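Local coordinates for protein MarR family transcriptional regulator (Staphylococcus epidermidis, PDB 5HLI) that probably senses oxidation through disulfide formation and regulates transcription as a dimeric DNA-binding protein of the MarR family, at residues K35-T40 / Q109-E114; L47-E52 / G62-L67; P74-L79 / L97-T102; R78-Q81 / K86-R89; E88-Q91 / R95-I98. The protein carries 1 engineered substitution. All blocks are in the same frame, centred on the assembly; numbering follows the deposited sequence.

Contact 1 of 5, residues K35-T40 / Q109-E114; sequences KQFGIT and QEAVFE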
# COMPACT_ATOMS: atom_id res chain seq x y z
N LYS A 35 -6.72 0.16 -14.51
CA LYS A 35 -6.87 -0.86 -15.54
C LYS A 35 -8.06 -0.58 -16.45
O LYS A 35 -8.00 -0.87 -17.65
CB LYS A 35 -7.02 -2.24 -14.89
CG LYS A 35 -7.29 -3.36 -15.88
CD LYS A 35 -7.24 -4.73 -15.21
CE LYS A 35 -7.72 -5.82 -16.15
NZ LYS A 35 -7.03 -5.76 -17.47
N GLN A 36 -9.14 -0.01 -15.91
CA GLN A 36 -10.30 0.30 -16.74
C GLN A 36 -9.97 1.37 -17.78
O GLN A 36 -10.57 1.38 -18.86
CB GLN A 36 -11.47 0.75 -15.87
CG GLN A 36 -12.11 -0.39 -15.08
CD GLN A 36 -13.18 0.09 -14.12
OE1 GLN A 36 -13.37 1.30 -13.94
NE2 GLN A 36 -13.89 -0.85 -13.51
N PHE A 37 -9.03 2.26 -17.48
CA PHE A 37 -8.54 3.22 -18.46
C PHE A 37 -7.40 2.67 -19.31
O PHE A 37 -6.94 3.37 -20.22
CB PHE A 37 -8.10 4.52 -17.76
CG PHE A 37 -9.24 5.37 -17.29
CD1 PHE A 37 -9.89 6.23 -18.16
CD2 PHE A 37 -9.67 5.30 -15.97
CE1 PHE A 37 -10.95 7.01 -17.73
CE2 PHE A 37 -10.73 6.08 -15.53
CZ PHE A 37 -11.37 6.94 -16.41
N GLY A 38 -6.95 1.45 -19.04
CA GLY A 38 -5.88 0.86 -19.81
C GLY A 38 -4.50 1.40 -19.50
O GLY A 38 -3.59 1.26 -20.33
N ILE A 39 -4.30 2.01 -18.33
CA ILE A 39 -3.03 2.61 -17.97
C ILE A 39 -2.49 1.95 -16.71
O ILE A 39 -3.22 1.31 -15.95
CB ILE A 39 -3.15 4.14 -17.77
CG1 ILE A 39 -4.15 4.45 -16.66
CG2 ILE A 39 -3.56 4.82 -19.07
CD1 ILE A 39 -4.27 5.93 -16.33
N THR A 40 -1.19 2.11 -16.50
CA THR A 40 -0.52 1.60 -15.32
C THR A 40 -0.29 2.73 -14.32
O THR A 40 -0.55 3.90 -14.61
CB THR A 40 0.82 0.95 -15.69
OG1 THR A 40 1.72 1.96 -16.16
CG2 THR A 40 0.62 -0.10 -16.78
N GLN A 109 -8.89 13.74 -18.12
CA GLN A 109 -8.51 14.14 -16.77
C GLN A 109 -9.71 14.07 -15.83
O GLN A 109 -9.63 13.47 -14.75
CB GLN A 109 -7.92 15.55 -16.76
CG GLN A 109 -7.57 16.03 -15.35
CD GLN A 109 -6.94 17.41 -15.32
OE1 GLN A 109 -6.78 18.06 -16.36
NE2 GLN A 109 -6.57 17.86 -14.13
N GLU A 110 -10.83 14.66 -16.22
CA GLU A 110 -12.00 14.68 -15.34
C GLU A 110 -12.64 13.31 -15.23
O GLU A 110 -13.26 13.00 -14.20
CB GLU A 110 -13.01 15.72 -15.83
CG GLU A 110 -13.63 15.42 -17.18
CD GLU A 110 -14.52 16.55 -17.67
OE1 GLU A 110 -14.00 17.47 -18.34
OE2 GLU A 110 -15.73 16.52 -17.38
N ALA A 111 -12.51 12.47 -16.26
CA ALA A 111 -13.04 11.11 -16.18
C ALA A 111 -12.25 10.27 -15.19
O ALA A 111 -12.83 9.52 -14.39
CB ALA A 111 -13.05 10.46 -17.56
N VAL A 112 -10.92 10.36 -15.23
CA VAL A 112 -10.09 9.67 -14.24
C VAL A 112 -10.35 10.26 -12.86
O VAL A 112 -10.53 9.53 -11.87
CB VAL A 112 -8.60 9.76 -14.62
CG1 VAL A 112 -7.74 9.15 -13.53
CG2 VAL A 112 -8.35 9.07 -15.95
N PHE A 113 -10.37 11.59 -12.77
CA PHE A 113 -10.62 12.29 -11.52
C PHE A 113 -11.91 11.80 -10.86
O PHE A 113 -11.93 11.47 -9.67
CB PHE A 113 -10.68 13.79 -11.80
CG PHE A 113 -10.72 14.64 -10.57
CD1 PHE A 113 -9.57 14.85 -9.82
CD2 PHE A 113 -11.89 15.27 -10.18
CE1 PHE A 113 -9.60 15.65 -8.69
CE2 PHE A 113 -11.92 16.07 -9.06
CZ PHE A 113 -10.78 16.26 -8.31
N GLU A 114 -13.00 11.72 -11.64
CA GLU A 114 -14.27 11.29 -11.09
C GLU A 114 -14.26 9.81 -10.73
O GLU A 114 -14.81 9.41 -9.70
CB GLU A 114 -15.40 11.59 -12.08
CG GLU A 114 -16.79 11.25 -11.56
CD GLU A 114 -17.89 11.94 -12.33
OE1 GLU A 114 -19.07 11.67 -12.05
OE2 GLU A 114 -17.57 12.77 -13.22
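F37, at the C-terminal end of the long helix 2-36, presses its ring against A111 and V112 of helix 103-117 and carries most of the contact. Its CG stands anti to the carbonyl carbon (chi1 -74°), and the ring reaches across to the neighbouring helix. V112 covers one ring face: its CG2, the branch anti to the carbonyl carbon, sits 3.6 Å from the centroid of the F37 ring and 7° off the ring normal, a well-centred CH-pi contact. At the far end of the ring, F37 CZ comes within 3.6 Å of both A111 O and V112 N, which brings it against the helix backbone itself. Along one flank, F37 CE1 meets A111 CB at 4.0 Å, while Q108 and A115 extend the same helical surface around the phenyl group. In a MarR-type regulator this places the end of a long N-terminal helix against the helix that follows the winged DNA-binding region. G38 then turns the chain with a positive phi of 75° in a Schellman motif, one bond of which runs from G38 N to K35 O (2.9 Å). I39 directs its CB toward helix 103-117 but packs on L47 of helix 41-52, and V112 in turn touches Y44 and W51 of that helix. T40 is the N-cap of helix 41-52, with OG1 hydrogen-bonded to Q43 N.

Contact 2 of 5, residues L47-E52 / G62-L67; sequences LLTLWE and GRHLDL
T49 OG1 has two polar neighbours: H64 ND1, 3.0 Å away across the contact, and the side-chain amide of Q56, whose NE2 is hydrogen-bonded to it. H64 ND1 also makes a weak hydrogen bond to Q56 OE1, which brings the threonine, the imidazole and the amide together in a small polar cluster at the surface. The contact joins helix 41-52 to helix 58-65, which in the winged helix-turn-helix fold of MarR regulators is the first helix of the helix-turn-helix unit, ahead of the recognition helix 69-81. The two side chains cross at about a right angle. T49 holds OG1 opposite its backbone N (chi1 -175°), and the hydroxyl reaches toward H64. It approaches the imidazole obliquely, from the CG-ND1 side of the ring, with T49 OG1 3.4 Å from H64 CG and 3.7 Å from H64 CE1. E53, in the loop after helix 41-52, also touches H64. Beside the polar pair the contact is apolar and looser. The CB of L65 does not point at T49, but the end of its side chain swings nearer, and it also packs on L45 and V46, earlier on helix 41-52. Its isobutyl group grazes the threonine methyl, L65 CD2 lying 4.4 Å from T49 CG2.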
# COMPACT_ATOMS: atom_id res chain seq x y z
N LEU A 47 0.70 11.16 -16.56
CA LEU A 47 -0.51 11.93 -16.84
C LEU A 47 -0.74 12.98 -15.76
O LEU A 47 -1.18 14.10 -16.06
CB LEU A 47 -1.71 10.99 -16.95
CG LEU A 47 -1.69 10.02 -18.14
CD1 LEU A 47 -2.81 9.00 -18.01
CD2 LEU A 47 -1.80 10.78 -19.46
N LEU A 48 -0.43 12.65 -14.50
CA LEU A 48 -0.68 13.58 -13.41
C LEU A 48 0.18 14.83 -13.53
O LEU A 48 -0.30 15.94 -13.27
CB LEU A 48 -0.43 12.88 -12.06
CG LEU A 48 -1.55 11.93 -11.62
CD1 LEU A 48 -1.13 11.13 -10.40
CD2 LEU A 48 -2.83 12.71 -11.35
N THR A 49 1.44 14.69 -13.94
CA THR A 49 2.27 15.89 -14.10
C THR A 49 1.87 16.66 -15.36
O THR A 49 1.91 17.90 -15.37
CB THR A 49 3.76 15.54 -14.12
OG1 THR A 49 4.53 16.74 -14.15
CG2 THR A 49 4.14 14.69 -15.32
N LEU A 50 1.45 15.96 -16.42
CA LEU A 50 0.98 16.65 -17.61
C LEU A 50 -0.29 17.43 -17.33
O LEU A 50 -0.49 18.52 -17.88
CB LEU A 50 0.76 15.65 -18.75
CG LEU A 50 2.02 15.08 -19.40
CD1 LEU A 50 1.66 13.97 -20.37
CD2 LEU A 50 2.79 16.18 -20.12
N TRP A 51 -1.16 16.89 -16.48
CA TRP A 51 -2.38 17.61 -16.11
C TRP A 51 -2.08 18.83 -15.24
O TRP A 51 -2.95 19.70 -15.09
CB TRP A 51 -3.35 16.67 -15.41
CG TRP A 51 -3.99 15.69 -16.34
CD1 TRP A 51 -4.28 15.88 -17.67
CD2 TRP A 51 -4.42 14.35 -16.04
NE1 TRP A 51 -4.86 14.76 -18.20
CE2 TRP A 51 -4.95 13.80 -17.22
CE3 TRP A 51 -4.39 13.57 -14.88
CZ2 TRP A 51 -5.46 12.50 -17.28
CZ3 TRP A 51 -4.90 12.28 -14.94
CH2 TRP A 51 -5.43 11.76 -16.13
N GLU A 52 -0.89 18.91 -14.66
CA GLU A 52 -0.45 20.11 -13.94
C GLU A 52 0.28 21.09 -14.86
O GLU A 52 0.07 22.30 -14.75
CB GLU A 52 0.46 19.72 -12.78
CG GLU A 52 -0.22 18.90 -11.70
CD GLU A 52 -1.33 19.67 -11.00
OE1 GLU A 52 -1.02 20.69 -10.35
OE2 GLU A 52 -2.50 19.26 -11.10
N GLY A 62 10.91 13.81 -16.38
CA GLY A 62 11.84 13.06 -15.56
C GLY A 62 12.18 13.77 -14.26
O GLY A 62 12.28 13.13 -13.21
N ARG A 63 12.35 15.09 -14.31
CA ARG A 63 12.61 15.84 -13.09
C ARG A 63 11.41 15.80 -12.15
O ARG A 63 11.56 15.62 -10.94
CB ARG A 63 12.98 17.29 -13.43
CG ARG A 63 14.34 17.43 -14.10
CD ARG A 63 14.76 18.89 -14.23
NE ARG A 63 13.99 19.60 -15.25
CZ ARG A 63 14.29 19.61 -16.54
NH1 ARG A 63 15.35 18.95 -16.98
NH2 ARG A 63 13.54 20.29 -17.40
N HIS A 64 10.20 15.94 -12.70
CA HIS A 64 8.99 15.92 -11.87
C HIS A 64 8.81 14.58 -11.17
O HIS A 64 8.42 14.54 -10.00
CB HIS A 64 7.76 16.21 -12.73
CG HIS A 64 7.63 17.65 -13.12
ND1 HIS A 64 7.18 18.04 -14.36
CD2 HIS A 64 7.88 18.78 -12.43
CE1 HIS A 64 7.16 19.36 -14.42
NE2 HIS A 64 7.57 19.83 -13.26
N LEU A 65 9.08 13.48 -11.87
CA LEU A 65 8.85 12.15 -11.32
C LEU A 65 10.11 11.50 -10.77
O LEU A 65 10.02 10.42 -10.17
CB LEU A 65 8.25 11.23 -12.39
CG LEU A 65 7.02 11.75 -13.13
CD1 LEU A 65 6.45 10.68 -14.06
CD2 LEU A 65 5.97 12.24 -12.16
N ASP A 66 11.27 12.14 -10.94
CA ASP A 66 12.57 11.54 -10.62
C ASP A 66 12.70 10.16 -11.27
O ASP A 66 12.96 9.15 -10.61
CB ASP A 66 12.79 11.46 -9.11
CG ASP A 66 14.24 11.15 -8.76
OD1 ASP A 66 15.11 11.40 -9.61
OD2 ASP A 66 14.50 10.66 -7.64
N LEU A 67 12.50 10.14 -12.58
CA LEU A 67 12.70 8.94 -13.39
C LEU A 67 13.63 9.29 -14.54
O LEU A 67 13.65 10.42 -15.03
CB LEU A 67 11.37 8.39 -13.93
CG LEU A 67 10.31 7.95 -12.92
CD1 LEU A 67 9.00 7.59 -13.62
CD2 LEU A 67 10.81 6.78 -12.08

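Contact 3 of 5, residues P74-L79 / L97-T102; sequences PMLKRL and LIITLT. Engineered in segment 74-79: M75 (natural residue Leu).
L76 and I99 interlock their branched ends between the helix 69-81 and the strand 97-101. In the winged helix-turn-helix fold of the MarR family the first of these is the recognition helix and the second a strand of the wing, so this buried packing seats the helix on the sheet. L76 has the most surface buried by the contact and offers both methyls to I99. L76 CD1 approaches I99 CD1 at 3.6 Å, while L76 CD2 meets I99 CG2 at 3.7 Å, and the isoleucine is thus engaged by both of its branches. The fit follows from the I99 torsions: CG1 lies anti to the carbonyl carbon (chi1 -55°), and a further bend at chi2 (-59°) turns CD1 back over the leucine. I99 CG1 is close as well, 3.7 Å from L76 CD1. Helix 58-65 completes the apolar surroundings, with L58 against L76 and L97 and I61 against I99. R87 of the adjacent strand 85-89 also touches I99, bringing the alkyl part of a wing residue alongside this packing. L97, two residues earlier on the same side of the strand as I99, adds a peripheral touch, its CD2 standing 4.4 Å from L76 CD1.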
# COMPACT_ATOMS: atom_id res chain seq x y z
N PRO A 74 9.75 4.16 -23.06
CA PRO A 74 8.65 3.27 -23.46
C PRO A 74 7.30 3.69 -22.90
O PRO A 74 6.27 3.43 -23.53
CB PRO A 74 9.08 1.90 -22.91
CG PRO A 74 9.97 2.23 -21.76
CD PRO A 74 10.71 3.47 -22.17
N MET A 75 7.27 4.32 -21.75
CA MET A 75 6.02 4.80 -21.21
C MET A 75 5.37 5.84 -22.08
O MET A 75 4.21 5.77 -22.29
CB MET A 75 6.19 5.31 -19.82
CG MET A 75 6.44 4.19 -18.90
SD MET A 75 6.17 4.82 -17.31
CE MET A 75 7.73 5.51 -16.86
N LEU A 76 6.14 6.81 -22.55
CA LEU A 76 5.59 7.85 -23.41
C LEU A 76 5.18 7.29 -24.76
O LEU A 76 4.15 7.70 -25.32
CB LEU A 76 6.61 8.98 -23.57
CG LEU A 76 6.76 9.86 -22.33
CD1 LEU A 76 7.94 10.80 -22.48
CD2 LEU A 76 5.48 10.64 -22.08
N LYS A 77 5.95 6.35 -25.31
CA LYS A 77 5.54 5.69 -26.55
C LYS A 77 4.21 4.97 -26.37
O LYS A 77 3.34 5.03 -27.24
CB LYS A 77 6.62 4.72 -27.01
CG LYS A 77 7.85 5.37 -27.61
CD LYS A 77 8.82 4.32 -28.13
CE LYS A 77 10.03 4.96 -28.80
NZ LYS A 77 10.98 3.92 -29.29
N ARG A 78 4.04 4.29 -25.23
CA ARG A 78 2.78 3.59 -24.98
C ARG A 78 1.63 4.58 -24.81
O ARG A 78 0.52 4.33 -25.29
CB ARG A 78 2.91 2.70 -23.74
CG ARG A 78 1.61 2.02 -23.32
CD ARG A 78 1.01 1.20 -24.46
NE ARG A 78 -0.30 0.64 -24.10
CZ ARG A 78 -1.11 0.01 -24.95
NH1 ARG A 78 -0.75 -0.15 -26.21
NH2 ARG A 78 -2.28 -0.45 -24.53
N LEU A 79 1.87 5.70 -24.12
CA LEU A 79 0.83 6.70 -23.97
C LEU A 79 0.48 7.35 -25.31
O LEU A 79 -0.67 7.77 -25.51
CB LEU A 79 1.25 7.76 -22.96
CG LEU A 79 1.19 7.32 -21.49
CD1 LEU A 79 1.77 8.38 -20.58
CD2 LEU A 79 -0.25 7.00 -21.10
N LEU A 97 12.41 16.13 -26.70
CA LEU A 97 11.19 15.39 -26.97
C LEU A 97 10.06 16.11 -26.25
O LEU A 97 9.99 16.08 -25.02
CB LEU A 97 11.31 13.94 -26.52
CG LEU A 97 10.11 13.04 -26.88
CD1 LEU A 97 10.04 12.82 -28.38
CD2 LEU A 97 10.18 11.72 -26.13
N ILE A 98 9.18 16.76 -27.01
CA ILE A 98 8.09 17.53 -26.44
C ILE A 98 6.86 16.63 -26.34
O ILE A 98 6.41 16.06 -27.34
CB ILE A 98 7.79 18.78 -27.28
CG1 ILE A 98 9.01 19.70 -27.30
CG2 ILE A 98 6.57 19.51 -26.74
CD1 ILE A 98 8.83 20.93 -28.16
N ILE A 99 6.32 16.51 -25.13
CA ILE A 99 5.15 15.68 -24.86
C ILE A 99 3.95 16.58 -24.68
O ILE A 99 3.96 17.50 -23.85
CB ILE A 99 5.37 14.80 -23.61
CG1 ILE A 99 6.65 13.98 -23.76
CG2 ILE A 99 4.17 13.90 -23.38
CD1 ILE A 99 6.65 13.06 -24.97
N THR A 100 2.90 16.34 -25.46
CA THR A 100 1.69 17.16 -25.42
C THR A 100 0.47 16.26 -25.32
O THR A 100 0.35 15.28 -26.06
CB THR A 100 1.59 18.05 -26.67
OG1 THR A 100 2.85 18.67 -26.92
CG2 THR A 100 0.53 19.12 -26.46
N LEU A 101 -0.42 16.60 -24.39
CA LEU A 101 -1.68 15.86 -24.27
C LEU A 101 -2.49 15.98 -25.55
O LEU A 101 -2.59 17.05 -26.15
CB LEU A 101 -2.49 16.40 -23.09
CG LEU A 101 -1.97 16.12 -21.67
CD1 LEU A 101 -2.65 17.06 -20.68
CD2 LEU A 101 -2.21 14.67 -21.28
N THR A 102 -3.07 14.86 -25.98
CA THR A 102 -4.07 14.92 -27.03
C THR A 102 -5.35 15.55 -26.49
O THR A 102 -5.51 15.76 -25.28
CB THR A 102 -4.36 13.52 -27.59
OG1 THR A 102 -4.90 12.69 -26.56
CG2 THR A 102 -3.09 12.89 -28.13

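Contact 4 of 5, residues R78-Q81 / K86-R89; sequences RLEQ and KRER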
# COMPACT_ATOMS: atom_id res chain seq x y z
N ARG A 78 4.04 4.29 -25.23
CA ARG A 78 2.78 3.59 -24.98
C ARG A 78 1.63 4.58 -24.81
O ARG A 78 0.52 4.33 -25.29
CB ARG A 78 2.91 2.70 -23.74
CG ARG A 78 1.61 2.02 -23.32
CD ARG A 78 1.01 1.20 -24.46
NE ARG A 78 -0.30 0.64 -24.10
CZ ARG A 78 -1.11 0.01 -24.95
NH1 ARG A 78 -0.75 -0.15 -26.21
NH2 ARG A 78 -2.28 -0.45 -24.53
N LEU A 79 1.87 5.70 -24.12
CA LEU A 79 0.83 6.70 -23.97
C LEU A 79 0.48 7.35 -25.31
O LEU A 79 -0.67 7.77 -25.51
CB LEU A 79 1.25 7.76 -22.96
CG LEU A 79 1.19 7.32 -21.49
CD1 LEU A 79 1.77 8.38 -20.58
CD2 LEU A 79 -0.25 7.00 -21.10
N GLU A 80 1.44 7.43 -26.23
CA GLU A 80 1.12 7.94 -27.56
C GLU A 80 0.35 6.91 -28.37
O GLU A 80 -0.62 7.25 -29.05
CB GLU A 80 2.40 8.35 -28.29
CG GLU A 80 2.18 8.70 -29.76
CD GLU A 80 3.46 9.12 -30.47
OE1 GLU A 80 3.48 10.23 -31.04
OE2 GLU A 80 4.43 8.34 -30.45
N GLN A 81 0.78 5.64 -28.32
CA GLN A 81 0.08 4.59 -29.05
C GLN A 81 -1.36 4.43 -28.59
O GLN A 81 -2.23 4.10 -29.39
CB GLN A 81 0.84 3.27 -28.92
CG GLN A 81 2.16 3.23 -29.67
CD GLN A 81 1.99 3.36 -31.18
OE1 GLN A 81 1.11 2.73 -31.77
NE2 GLN A 81 2.83 4.18 -31.80
N LYS A 86 0.90 13.21 -27.55
CA LYS A 86 1.68 13.26 -28.78
C LYS A 86 3.16 13.40 -28.45
O LYS A 86 3.53 14.03 -27.46
CB LYS A 86 1.24 14.42 -29.68
CG LYS A 86 -0.18 14.29 -30.21
CD LYS A 86 -0.48 15.34 -31.26
CE LYS A 86 -1.82 15.08 -31.93
NZ LYS A 86 -1.85 13.73 -32.58
N ARG A 87 4.00 12.79 -29.27
CA ARG A 87 5.44 12.88 -29.15
C ARG A 87 5.99 13.68 -30.32
O ARG A 87 5.67 13.38 -31.48
CB ARG A 87 6.08 11.49 -29.08
CG ARG A 87 5.79 10.75 -27.78
CD ARG A 87 6.19 9.28 -27.83
NE ARG A 87 7.61 9.07 -28.06
CZ ARG A 87 8.13 8.65 -29.21
NH1 ARG A 87 7.34 8.39 -30.24
NH2 ARG A 87 9.45 8.49 -29.33
N GLU A 88 6.80 14.69 -30.03
CA GLU A 88 7.44 15.52 -31.05
C GLU A 88 8.92 15.62 -30.74
O GLU A 88 9.31 16.36 -29.83
CB GLU A 88 6.81 16.91 -31.13
CG GLU A 88 7.54 17.85 -32.08
CD GLU A 88 7.16 19.30 -31.88
OE1 GLU A 88 7.78 20.17 -32.53
OE2 GLU A 88 6.24 19.58 -31.09
N ARG A 89 9.74 14.89 -31.48
CA ARG A 89 11.19 14.97 -31.36
C ARG A 89 11.66 16.12 -32.24
O ARG A 89 11.52 16.07 -33.47
CB ARG A 89 11.85 13.66 -31.76
CG ARG A 89 13.37 13.68 -31.73
CD ARG A 89 13.89 13.96 -30.33
NE ARG A 89 13.73 12.81 -29.44
CZ ARG A 89 14.23 12.74 -28.21
NH1 ARG A 89 14.93 13.76 -27.72
NH2 ARG A 89 14.04 11.66 -27.47
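E80 and R87 meet through a salt bridge, made by E80 OE2 and R87 NH1 at 2.9 Å. The bond is nearly straight, with an N-H...O angle of 162°. NH1 reaches OE2 on its syn side, somewhat out of the carboxylate plane, and OE2 lies at the guanidinium edge, close to the plane of that group. The two flat groups are nonetheless turned steeply against each other, their planes 80° apart, so a single N-H carries the bridge and no paired, side-on arrangement forms.

A second hydrogen bond uses the other carboxylate oxygen: R87 N donates to E80 OE1 at 3.2 Å, a longer and less straight bond that comes from above the carboxylate plane. One carboxylate thus grips both the backbone and the side chain of the same residue, which should limit the rotation of the carboxylate. The bonds span the turn between the recognition helix 69-81 and the first wing strand, 85-89, and tie the last turn of that helix to the strand in the winged helix-turn-helix fold.

Carbon contacts accompany the polar bonds. The E80 chain is extended, with CG anti to the backbone N, and R87 is bent at chi3 (62°), which curls its guanidinium back toward the glutamate. R87 CD touches E80 CB at 3.9 Å, and the same methylene makes a close approach to the oxygen, R87 CD to E80 OE2 being 3.3 Å. V85 packs against E80.

At longer range, K86 NZ stands 6.6 Å from E80 OE1; the ammonium and the carboxylate do not touch, though the lysine's positive charge would probably help to stabilise the carboxylate.

Contact 5 of 5, residues E88-Q91 / R95-I98; sequences ERQQ and RQLI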
# COMPACT_ATOMS: atom_id res chain seq x y z
N GLU A 88 6.80 14.69 -30.03
CA GLU A 88 7.44 15.52 -31.05
C GLU A 88 8.92 15.62 -30.74
O GLU A 88 9.31 16.36 -29.83
CB GLU A 88 6.81 16.91 -31.13
CG GLU A 88 7.54 17.85 -32.08
CD GLU A 88 7.16 19.30 -31.88
OE1 GLU A 88 7.78 20.17 -32.53
OE2 GLU A 88 6.24 19.58 -31.09
N ARG A 89 9.74 14.89 -31.48
CA ARG A 89 11.19 14.97 -31.36
C ARG A 89 11.66 16.12 -32.24
O ARG A 89 11.52 16.07 -33.47
CB ARG A 89 11.85 13.66 -31.76
CG ARG A 89 13.37 13.68 -31.73
CD ARG A 89 13.89 13.96 -30.33
NE ARG A 89 13.73 12.81 -29.44
CZ ARG A 89 14.23 12.74 -28.21
NH1 ARG A 89 14.93 13.76 -27.72
NH2 ARG A 89 14.04 11.66 -27.47
N GLN A 90 12.20 17.17 -31.61
CA GLN A 90 12.76 18.27 -32.37
C GLN A 90 13.91 17.78 -33.24
O GLN A 90 14.72 16.94 -32.81
CB GLN A 90 13.25 19.37 -31.43
CG GLN A 90 12.15 20.10 -30.68
CD GLN A 90 12.70 21.14 -29.71
OE1 GLN A 90 13.80 20.98 -29.17
NE2 GLN A 90 11.94 22.20 -29.49
N GLN A 91 13.99 18.29 -34.46
CA GLN A 91 14.98 17.86 -35.43
C GLN A 91 16.15 18.84 -35.55
O GLN A 91 16.91 18.78 -36.52
CB GLN A 91 14.33 17.65 -36.80
CG GLN A 91 13.18 16.66 -36.78
CD GLN A 91 13.62 15.27 -36.37
OE1 GLN A 91 14.43 14.64 -37.04
NE2 GLN A 91 13.09 14.79 -35.25
N ARG A 95 16.89 19.56 -29.71
CA ARG A 95 16.44 18.20 -30.03
C ARG A 95 15.73 17.55 -28.85
O ARG A 95 15.93 16.37 -28.55
CB ARG A 95 17.61 17.34 -30.52
CG ARG A 95 18.30 17.89 -31.76
CD ARG A 95 19.27 16.89 -32.37
NE ARG A 95 20.16 17.52 -33.34
CZ ARG A 95 20.09 17.30 -34.65
NH1 ARG A 95 19.20 16.44 -35.14
NH2 ARG A 95 20.92 17.92 -35.48
N GLN A 96 14.89 18.33 -28.18
CA GLN A 96 14.11 17.81 -27.07
C GLN A 96 12.97 16.95 -27.59
O GLN A 96 12.60 17.00 -28.77
CB GLN A 96 13.57 18.95 -26.22
CG GLN A 96 14.64 19.88 -25.66
CD GLN A 96 14.07 21.20 -25.18
OE1 GLN A 96 13.07 21.68 -25.72
NE2 GLN A 96 14.69 21.78 -24.17
N LEU A 97 12.41 16.13 -26.70
CA LEU A 97 11.19 15.39 -26.97
C LEU A 97 10.06 16.11 -26.25
O LEU A 97 9.99 16.08 -25.02
CB LEU A 97 11.31 13.94 -26.52
CG LEU A 97 10.11 13.04 -26.88
CD1 LEU A 97 10.04 12.82 -28.38
CD2 LEU A 97 10.18 11.72 -26.13
N ILE A 98 9.18 16.76 -27.01
CA ILE A 98 8.09 17.53 -26.44
C ILE A 98 6.86 16.63 -26.34
O ILE A 98 6.41 16.06 -27.34
CB ILE A 98 7.79 18.78 -27.28
CG1 ILE A 98 9.01 19.70 -27.30
CG2 ILE A 98 6.57 19.51 -26.74
CD1 ILE A 98 8.83 20.93 -28.16
O HOH W 1 16.62 15.29 -33.50
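R89 folds across L97 by bending its chain at chi2 (62°) and chi3 (73°). Its guanidinium is laid flat above the leucine, with L97 CB 3.6 Å from R89 CZ, and its edge is left to donate from R89 NH1 to R95 O at 2.9 Å. Q90 follows a different course, its CG anti to the carbonyl carbon and its chain extended beyond. Q90 OE1 accepts a bond from Q96 N (3.0 Å), and Q90 NE2 lies 3.6 Å from I98 CD1. The Q90 and Q96 side chains run side by side with their amide planes only 11° apart. Next in sequence, Q91 doubles back through a bend at chi2, and Q91 NE2 donates to R89 O at 2.7 Å. These side chains dress the tip of the wing, the antiparallel hairpin of strands 85-89 and 97-101, where E88 and I98 form a hydrogen-bonded pair and R89 and L97 a non-hydrogen-bonded one. Q90 N adds a further bond to Q96 O (2.9 Å), and a water links Q90 O to R95 NH1. Side-chain amides and a guanidinium thus supplement the backbone bonds where the strands end, satisfying carbonyls and an N-H in an arginine-bearing hairpin tip of the kind that in MarR regulators typically meets DNA.

From the N terminus, the chain leaves helix 2-36 and enters a long loop that contact 1 closes against helix 103-117, and all the other contacts lie within it. Contact 2 comes first, closing a short loop between helices 41-52 and 58-65, and it ends before contact 3 opens. Contact 3 ties the recognition helix to strand 97-101, and inside its span contacts 4 and 5 follow in succession, joining that helix to strand 85-89 and then the two wing strands. Contacts 3 and 4 share R78 and L79, 3 and 5 L97 and I98, 4 and 5 E88 and R89; all three reach one sheet. W51 and L50 pack on L101 and I99, linking contacts 2 and 3; Q109 on W51 links contacts 1 and 2.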